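Local coordinates for GGDEF and EAL domain-containing protein (Vibrio cholerae O1 str. 2010EL-1786, PDB 6PWJ), which pairs a GGDEF with an EAL domain, the families that make and break down cyclic di-GMP, and probably acts in signalling through that second messenger, at residues 46-51 and 135-140; 332-337 and 353-358. All coordinates share one frame; numbering follows the deposited sequence.

Contact 1 of 2, residues 46-51 and 135-140; sequences GVAILQ and LSLGVV
Gln51 and Ser136 meet as a hydrogen-bonded antiparallel pair, and their backbones grip each other twice. Gln51 N gives its hydrogen to Ser136 O at 2.9 Å, and Ser136 N returns the bond to Gln51 O, less straight at 148°. The side chains of both residues lie on the face shared with Val47 and Val140. Gln51 CB stands 3.4 Å from Ser136 O. Beyond it, CG lies beside the residue's own backbone N (chi1 -75°) and the chain runs on extended, bringing Gln51 OE1 within 4.0 Å of Ser136 CB, while NE2 is spent on a hydrogen bond to Glu96. Tyr95 and Glu96 belong to the STYEF sequence that stands here for the GGDEF signature, and Gln51 falls where active diguanylate cyclases usually carry a metal-binding aspartate, consistent with a degenerate cyclase site. The two strands, nearly antiparallel, are neighbours in the five-stranded GGDEF sheet of order 2-3-1-4-5. Strand 96-102 bonds to the far edge of 45-51, and helices 28-41 and 148-164 cover the Val47 face. On the other face Leu50 packs on Leu135 and Leu137. Its CD1 crosses Leu135 and lies 4.0 Å from Leu135 CB, and its CB sits 4.2 Å from Leu137 CD1. Leu137 reaches over because its CG is anti to the backbone N (chi1 179°), which brings CD1 to 3.5 Å from Ile49 O. Helix 106-121 closes over these leucines through Ile116, Ile117 and Val120. Further along that face Ala48 CB meets Val139 CG2 at 4.1 Å. On the ladder itself Gly138 N bonds to Ile49 O, and Val140 N meets Val47 O at 2.8 Å.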
ATOM      1  N   GLY A  46      -2.022   9.550   9.818  1.00 34.80           N
ATOM      2  CA  GLY A  46      -1.223   9.919  10.969  1.00 36.58           C
ATOM      3  C   GLY A  46       0.101   9.187  10.979  1.00 35.37           C
ATOM      4  O   GLY A  46       0.224   8.068  10.477  1.00 45.49           O
ATOM      5  N   VAL A  47       1.100   9.844  11.561  1.00 30.70           N
ATOM      6  CA  VAL A  47       2.423   9.273  11.767  1.00 34.19           C
ATOM      7  C   VAL A  47       2.799   9.478  13.226  1.00 37.27           C
ATOM      8  O   VAL A  47       2.477  10.514  13.819  1.00 44.63           O
ATOM      9  CB  VAL A  47       3.477   9.912  10.838  1.00 43.44           C
ATOM     10  CG1 VAL A  47       4.835   9.254  11.041  1.00 45.12           C
ATOM     11  CG2 VAL A  47       3.036   9.810   9.386  1.00 43.48           C
ATOM     12  N   ALA A  48       3.476   8.490  13.807  1.00 25.85           N
ATOM     13  CA  ALA A  48       3.849   8.538  15.211  1.00 38.89           C
ATOM     14  C   ALA A  48       5.287   8.074  15.376  1.00 35.21           C
ATOM     15  O   ALA A  48       5.742   7.167  14.672  1.00 29.54           O
ATOM     16  CB  ALA A  48       2.919   7.669  16.068  1.00 39.68           C
ATOM     17  N   ILE A  49       5.996   8.706  16.304  1.00 34.78           N
ATOM     18  CA  ILE A  49       7.351   8.318  16.678  1.00 33.44           C
ATOM     19  C   ILE A  49       7.334   7.946  18.151  1.00 31.69           C
ATOM     20  O   ILE A  49       7.003   8.779  19.003  1.00 37.29           O
ATOM     21  CB  ILE A  49       8.369   9.438  16.410  1.00 39.14           C
ATOM     22  CG1 ILE A  49       8.650   9.557  14.910  1.00 52.52           C
ATOM     23  CG2 ILE A  49       9.651   9.189  17.192  1.00 39.96           C
ATOM     24  CD1 ILE A  49       9.776  10.511  14.574  1.00 58.33           C
ATOM     25  N   LEU A  50       7.682   6.698  18.449  1.00 26.84           N
ATOM     26  CA  LEU A  50       7.752   6.207  19.819  1.00 33.38           C
ATOM     27  C   LEU A  50       9.209   6.171  20.259  1.00 32.82           C
ATOM     28  O   LEU A  50      10.013   5.419  19.698  1.00 34.92           O
ATOM     29  CB  LEU A  50       7.122   4.820  19.938  1.00 30.92           C
ATOM     30  CG  LEU A  50       7.295   4.134  21.295  1.00 33.64           C
ATOM     31  CD1 LEU A  50       6.717   4.996  22.406  1.00 32.38           C
ATOM     32  CD2 LEU A  50       6.652   2.756  21.287  1.00 36.92           C
ATOM     33  N   GLN A  51       9.546   6.987  21.253  1.00 32.62           N
ATOM     34  CA  GLN A  51      10.880   6.997  21.846  1.00 33.07           C
ATOM     35  C   GLN A  51      10.830   6.156  23.116  1.00 37.81           C
ATOM     36  O   GLN A  51      10.415   6.634  24.175  1.00 44.88           O
ATOM     37  CB  GLN A  51      11.344   8.422  22.133  1.00 39.08           C
ATOM     38  CG  GLN A  51      11.768   9.198  20.896  1.00 42.39           C
ATOM     39  CD  GLN A  51      12.435  10.515  21.240  1.00 42.21           C
ATOM     40  OE1 GLN A  51      12.217  11.072  22.314  1.00 46.89           O
ATOM     41  NE2 GLN A  51      13.260  11.015  20.329  1.00 39.84           N
ATOM     42  N   LEU A 135       9.017   6.461  28.149  1.00 43.90           N
ATOM     43  CA  LEU A 135       8.808   6.705  26.727  1.00 43.62           C
ATOM     44  C   LEU A 135       8.410   8.157  26.506  1.00 40.44           C
ATOM     45  O   LEU A 135       8.048   8.878  27.438  1.00 42.65           O
ATOM     46  CB  LEU A 135       7.741   5.766  26.161  1.00 47.31           C
ATOM     47  CG  LEU A 135       6.323   6.015  26.681  1.00 44.08           C
ATOM     48  CD1 LEU A 135       5.557   6.952  25.754  1.00 37.36           C
ATOM     49  CD2 LEU A 135       5.570   4.708  26.884  1.00 48.47           C
ATOM     50  N   SER A 136       8.487   8.570  25.243  1.00 40.12           N
ATOM     51  CA  SER A 136       7.964   9.848  24.775  1.00 42.16           C
ATOM     52  C   SER A 136       7.348   9.604  23.406  1.00 41.74           C
ATOM     53  O   SER A 136       8.023   9.098  22.504  1.00 39.33           O
ATOM     54  CB  SER A 136       9.062  10.914  24.697  1.00 41.30           C
ATOM     55  OG  SER A 136       9.670  11.116  25.962  1.00 39.63           O
ATOM     56  N   LEU A 137       6.070   9.946  23.253  1.00 46.38           N
ATOM     57  CA  LEU A 137       5.308   9.614  22.054  1.00 31.33           C
ATOM     58  C   LEU A 137       4.870  10.891  21.353  1.00 39.28           C
ATOM     59  O   LEU A 137       4.208  11.742  21.957  1.00 33.19           O
ATOM     60  CB  LEU A 137       4.094   8.750  22.400  1.00 31.30           C
ATOM     61  CG  LEU A 137       3.195   8.345  21.231  1.00 32.12           C
ATOM     62  CD1 LEU A 137       3.980   7.532  20.216  1.00 28.96           C
ATOM     63  CD2 LEU A 137       1.987   7.566  21.727  1.00 30.79           C
ATOM     64  N   GLY A 138       5.228  11.013  20.077  1.00 36.46           N
ATOM     65  CA  GLY A 138       4.790  12.129  19.263  1.00 47.00           C
ATOM     66  C   GLY A 138       3.904  11.683  18.117  1.00 42.16           C
ATOM     67  O   GLY A 138       4.310  10.851  17.301  1.00 42.99           O
ATOM     68  N   VAL A 139       2.690  12.223  18.049  1.00 33.37           N
ATOM     69  CA  VAL A 139       1.715  11.857  17.029  1.00 40.59           C
ATOM     70  C   VAL A 139       1.406  13.085  16.185  1.00 38.30           C
ATOM     71  O   VAL A 139       1.207  14.181  16.718  1.00 41.63           O
ATOM     72  CB  VAL A 139       0.425  11.286  17.651  1.00 36.97           C
ATOM     73  CG1 VAL A 139      -0.572  10.925  16.563  1.00 45.42           C
ATOM     74  CG2 VAL A 139       0.744  10.076  18.517  1.00 31.61           C
ATOM     75  N   VAL A 140       1.365  12.897  14.868  1.00 39.43           N
ATOM     76  CA  VAL A 140       1.086  13.969  13.921  1.00 41.24           C
ATOM     77  C   VAL A 140      -0.077  13.545  13.037  1.00 41.22           C
ATOM     78  O   VAL A 140      -0.033  12.476  12.416  1.00 36.01           O
ATOM     79  CB  VAL A 140       2.318  14.312  13.061  1.00 48.69           C
ATOM     80  CG1 VAL A 140       1.922  15.231  11.919  1.00 48.66           C
ATOM     81  CG2 VAL A 140       3.396  14.954  13.917  1.00 54.43           C
TER

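Contact 2 of 2, residues 332-337 and 353-358; sequences GVDNYG and YVKLDY. With MG (magnesium ion), chain C.
Strands 330-336 and 353-356 are neighbouring parallel staves of the EAL barrel, joined by a beta-alpha-beta crossover through helix 345-349, and here Asp334 and Lys355 meet at the magnesium site. Asp334 opens the DNYG sequence, the counterpart of the family's DDFG motif, and its OD2 binds the magnesium ion at 2.1 Å. Two waters and Glu218, Asn272 and Glu304 complete the coordination. The lysine's chain crosses the carboxylate, Lys355 CB 3.6 Å from Asp334 OD1, and NZ goes on to a salt bridge with Glu304. Beneath the site the backbones interlock: Val333 N bonds to Tyr353 O at 2.9 Å, and Lys355 N to Val333 O. After the chain turns its corner at 334-335, Tyr336 N takes Lys355 O at 2.8 Å, and Asp357 N gives a longer bond, 3.3 Å, to Tyr336 O. Two tyrosines pack on the opposing strand. Tyr353 has CG between its backbone N and carbonyl carbon (chi1 65°), which lays the ring flat across the neighbouring strand. There Gly332 CA sits almost over the ring centre, 3.4 Å from the Tyr353 centroid and 11° off the normal, a CH-pi contact made possible by a residue with no side chain. Tyr336 leans the other way, off the metal side. Val354 CB stands over one face, 3.7 Å from Tyr336 CG, and Leu356 CG touches the edge at Tyr336 CD2; the hydroxyl bonds to Ile376 O in helix 367-381. Because Glu304 both binds the magnesium and pairs with Lys355, the lysine is held at the site as a second-shell residue, tied to the ion through a carboxylate that Asp334 shares the metal with.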
ATOM      1  N   GLY A 332      -3.883  -9.487 -12.223  1.00 38.23           N
ATOM      2  CA  GLY A 332      -2.507  -9.270 -11.835  1.00 33.93           C
ATOM      3  C   GLY A 332      -2.418  -8.915 -10.365  1.00 40.32           C
ATOM      4  O   GLY A 332      -3.424  -8.616  -9.716  1.00 36.94           O
ATOM      5  N   VAL A 333      -1.194  -8.951  -9.848  1.00 33.18           N
ATOM      6  CA  VAL A 333      -0.926  -8.686  -8.438  1.00 34.76           C
ATOM      7  C   VAL A 333      -0.507  -7.229  -8.292  1.00 33.12           C
ATOM      8  O   VAL A 333       0.456  -6.784  -8.929  1.00 30.54           O
ATOM      9  CB  VAL A 333       0.155  -9.626  -7.884  1.00 35.04           C
ATOM     10  CG1 VAL A 333       0.377  -9.362  -6.401  1.00 32.70           C
ATOM     11  CG2 VAL A 333      -0.232 -11.077  -8.123  1.00 37.15           C
ATOM     12  N   ASP A 334      -1.229  -6.488  -7.457  1.00 31.44           N
ATOM     13  CA  ASP A 334      -0.893  -5.109  -7.143  1.00 29.26           C
ATOM     14  C   ASP A 334      -0.203  -5.059  -5.787  1.00 29.41           C
ATOM     15  O   ASP A 334      -0.597  -5.763  -4.853  1.00 30.05           O
ATOM     16  CB  ASP A 334      -2.144  -4.227  -7.137  1.00 43.08           C
ATOM     17  CG  ASP A 334      -1.828  -2.763  -7.385  1.00 47.08           C
ATOM     18  OD1 ASP A 334      -0.634  -2.425  -7.529  1.00 49.99           O
ATOM     19  OD2 ASP A 334      -2.772  -1.949  -7.441  1.00 58.55           O
ATOM     20  N   ASN A 335       0.839  -4.234  -5.687  1.00 34.71           N
ATOM     21  CA  ASN A 335       1.636  -4.138  -4.465  1.00 35.90           C
ATOM     22  C   ASN A 335       2.384  -5.444  -4.201  1.00 37.45           C
ATOM     23  O   ASN A 335       2.504  -5.893  -3.060  1.00 36.38           O
ATOM     24  CB  ASN A 335       0.764  -3.756  -3.267  1.00 32.64           C
ATOM     25  CG  ASN A 335       0.011  -2.457  -3.487  1.00 30.57           C
ATOM     26  OD1 ASN A 335       0.593  -1.447  -3.882  1.00 37.28           O
ATOM     27  ND2 ASN A 335      -1.295  -2.484  -3.249  1.00 29.87           N
ATOM     28  N   TYR A 336       2.885  -6.056  -5.271  1.00 34.22           N
ATOM     29  CA  TYR A 336       3.582  -7.331  -5.168  1.00 29.56           C
ATOM     30  C   TYR A 336       4.779  -7.221  -4.230  1.00 38.47           C
ATOM     31  O   TYR A 336       5.594  -6.300  -4.344  1.00 35.77           O
ATOM     32  CB  TYR A 336       4.019  -7.782  -6.563  1.00 34.87           C
ATOM     33  CG  TYR A 336       4.995  -8.935  -6.597  1.00 38.50           C
ATOM     34  CD1 TYR A 336       4.607 -10.214  -6.220  1.00 40.02           C
ATOM     35  CD2 TYR A 336       6.298  -8.749  -7.039  1.00 30.82           C
ATOM     36  CE1 TYR A 336       5.496 -11.271  -6.263  1.00 41.66           C
ATOM     37  CE2 TYR A 336       7.195  -9.798  -7.087  1.00 33.12           C
ATOM     38  CZ  TYR A 336       6.789 -11.058  -6.698  1.00 44.58           C
ATOM     39  OH  TYR A 336       7.678 -12.105  -6.744  1.00 52.20           O
ATOM     40  N   GLY A 337       4.874  -8.165  -3.293  1.00 42.94           N
ATOM     41  CA  GLY A 337       5.967  -8.223  -2.345  1.00 35.92           C
ATOM     42  C   GLY A 337       5.813  -7.354  -1.117  1.00 36.85           C
ATOM     43  O   GLY A 337       6.690  -7.388  -0.243  1.00 30.65           O
ATOM     44  N   TYR A 353       0.438 -10.619 -14.428  1.00 40.01           N
ATOM     45  CA  TYR A 353       1.464  -9.623 -14.158  1.00 37.78           C
ATOM     46  C   TYR A 353       1.564  -9.401 -12.657  1.00 36.90           C
ATOM     47  O   TYR A 353       0.654  -9.739 -11.897  1.00 46.84           O
ATOM     48  CB  TYR A 353       1.168  -8.296 -14.871  1.00 36.66           C
ATOM     49  CG  TYR A 353      -0.091  -7.600 -14.391  1.00 37.82           C
ATOM     50  CD1 TYR A 353      -0.075  -6.795 -13.257  1.00 35.28           C
ATOM     51  CD2 TYR A 353      -1.290  -7.740 -15.076  1.00 42.17           C
ATOM     52  CE1 TYR A 353      -1.222  -6.159 -12.816  1.00 35.79           C
ATOM     53  CE2 TYR A 353      -2.440  -7.106 -14.643  1.00 33.78           C
ATOM     54  CZ  TYR A 353      -2.400  -6.317 -13.514  1.00 37.57           C
ATOM     55  OH  TYR A 353      -3.543  -5.686 -13.082  1.00 40.16           O
ATOM     56  N   VAL A 354       2.686  -8.823 -12.239  1.00 31.76           N
ATOM     57  CA  VAL A 354       2.892  -8.391 -10.864  1.00 37.68           C
ATOM     58  C   VAL A 354       3.273  -6.918 -10.895  1.00 38.52           C
ATOM     59  O   VAL A 354       4.239  -6.535 -11.567  1.00 39.65           O
ATOM     60  CB  VAL A 354       3.973  -9.219 -10.148  1.00 30.61           C
ATOM     61  CG1 VAL A 354       3.487 -10.643  -9.914  1.00 35.10           C
ATOM     62  CG2 VAL A 354       5.264  -9.214 -10.952  1.00 30.99           C
ATOM     63  N   LYS A 355       2.511  -6.093 -10.185  1.00 42.59           N
ATOM     64  CA  LYS A 355       2.833  -4.674 -10.032  1.00 27.18           C
ATOM     65  C   LYS A 355       3.631  -4.515  -8.744  1.00 27.31           C
ATOM     66  O   LYS A 355       3.066  -4.523  -7.647  1.00 33.03           O
ATOM     67  CB  LYS A 355       1.567  -3.823 -10.007  1.00 29.77           C
ATOM     68  CG  LYS A 355       1.313  -3.027 -11.276  1.00 34.88           C
ATOM     69  CD  LYS A 355       0.490  -1.783 -10.969  1.00 33.15           C
ATOM     70  CE  LYS A 355       0.212  -0.965 -12.218  1.00 41.20           C
ATOM     71  NZ  LYS A 355      -0.759  -1.648 -13.110  1.00 34.69           N
ATOM     72  N   LEU A 356       4.949  -4.376  -8.870  1.00 27.06           N
ATOM     73  CA  LEU A 356       5.791  -4.275  -7.687  1.00 39.07           C
ATOM     74  C   LEU A 356       5.395  -3.069  -6.844  1.00 39.18           C
ATOM     75  O   LEU A 356       5.143  -1.978  -7.362  1.00 43.12           O
ATOM     76  CB  LEU A 356       7.265  -4.181  -8.078  1.00 25.64           C
ATOM     77  CG  LEU A 356       7.952  -5.512  -8.392  1.00 29.92           C
ATOM     78  CD1 LEU A 356       7.666  -5.950  -9.821  1.00 27.72           C
ATOM     79  CD2 LEU A 356       9.446  -5.420  -8.135  1.00 33.34           C
ATOM     80  N   ASP A 357       5.340  -3.279  -5.531  1.00 39.29           N
ATOM     81  CA  ASP A 357       4.990  -2.217  -4.604  1.00 26.49           C
ATOM     82  C   ASP A 357       6.012  -1.086  -4.678  1.00 22.88           C
ATOM     83  O   ASP A 357       7.163  -1.272  -5.080  1.00 23.11           O
ATOM     84  CB  ASP A 357       4.905  -2.759  -3.177  1.00 23.10           C
ATOM     85  CG  ASP A 357       4.528  -1.692  -2.167  1.00 28.42           C
ATOM     86  OD1 ASP A 357       3.333  -1.336  -2.095  1.00 22.56           O
ATOM     87  OD2 ASP A 357       5.429  -1.208  -1.449  1.00 24.34           O
ATOM     88  N   TYR A 358       5.564   0.108  -4.280  1.00 22.46           N
ATOM     89  CA  TYR A 358       6.431   1.280  -4.292  1.00 22.25           C
ATOM     90  C   TYR A 358       7.734   1.035  -3.546  1.00 25.83           C
ATOM     91  O   TYR A 358       8.771   1.606  -3.904  1.00 27.25           O
ATOM     92  CB  TYR A 358       5.686   2.470  -3.682  1.00 21.98           C
ATOM     93  CG  TYR A 358       6.484   3.753  -3.599  1.00 27.35           C
ATOM     94  CD1 TYR A 358       7.351   3.990  -2.539  1.00 21.79           C
ATOM     95  CD2 TYR A 358       6.349   4.739  -4.567  1.00 32.99           C
ATOM     96  CE1 TYR A 358       8.074   5.164  -2.457  1.00 21.99           C
ATOM     97  CE2 TYR A 358       7.066   5.916  -4.493  1.00 35.75           C
ATOM     98  CZ  TYR A 358       7.927   6.124  -3.435  1.00 26.02           C
ATOM     99  OH  TYR A 358       8.642   7.296  -3.356  1.00 35.75           O
TER
HETATM  100 MG    MG C1000      -3.240  -0.439  -8.816  1.00 53.15          MG
HETATM  101  O   HOH W   1      -1.207  -0.155  -8.695  1.00 52.01           O
HETATM  102  O   HOH W   2      -2.766   0.925  -7.382  1.00 58.55           O

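Overall arrangement
Both contacts are buried strand pairings, but they belong to different domains: contact 1 to the GGDEF sheet, contact 2 to the EAL barrel. Their centres lie 30 Å apart, the nearest atoms about 14 Å, so neither touches the other. Contact 1 is antiparallel, joins strands far apart in sequence, and sits toward the periphery of the chain as a whole, its two faces sandwiched by helices; its side-chain packing is mostly apolar, the polar side chains Gln51 and Ser136 lying at one end of a regular backbone ladder. Contact 2 lies nearer the chain's centre, joins strands linked by one short crossover, and divides its chemistry between an ion-binding side and an aromatic and aliphatic side under helices.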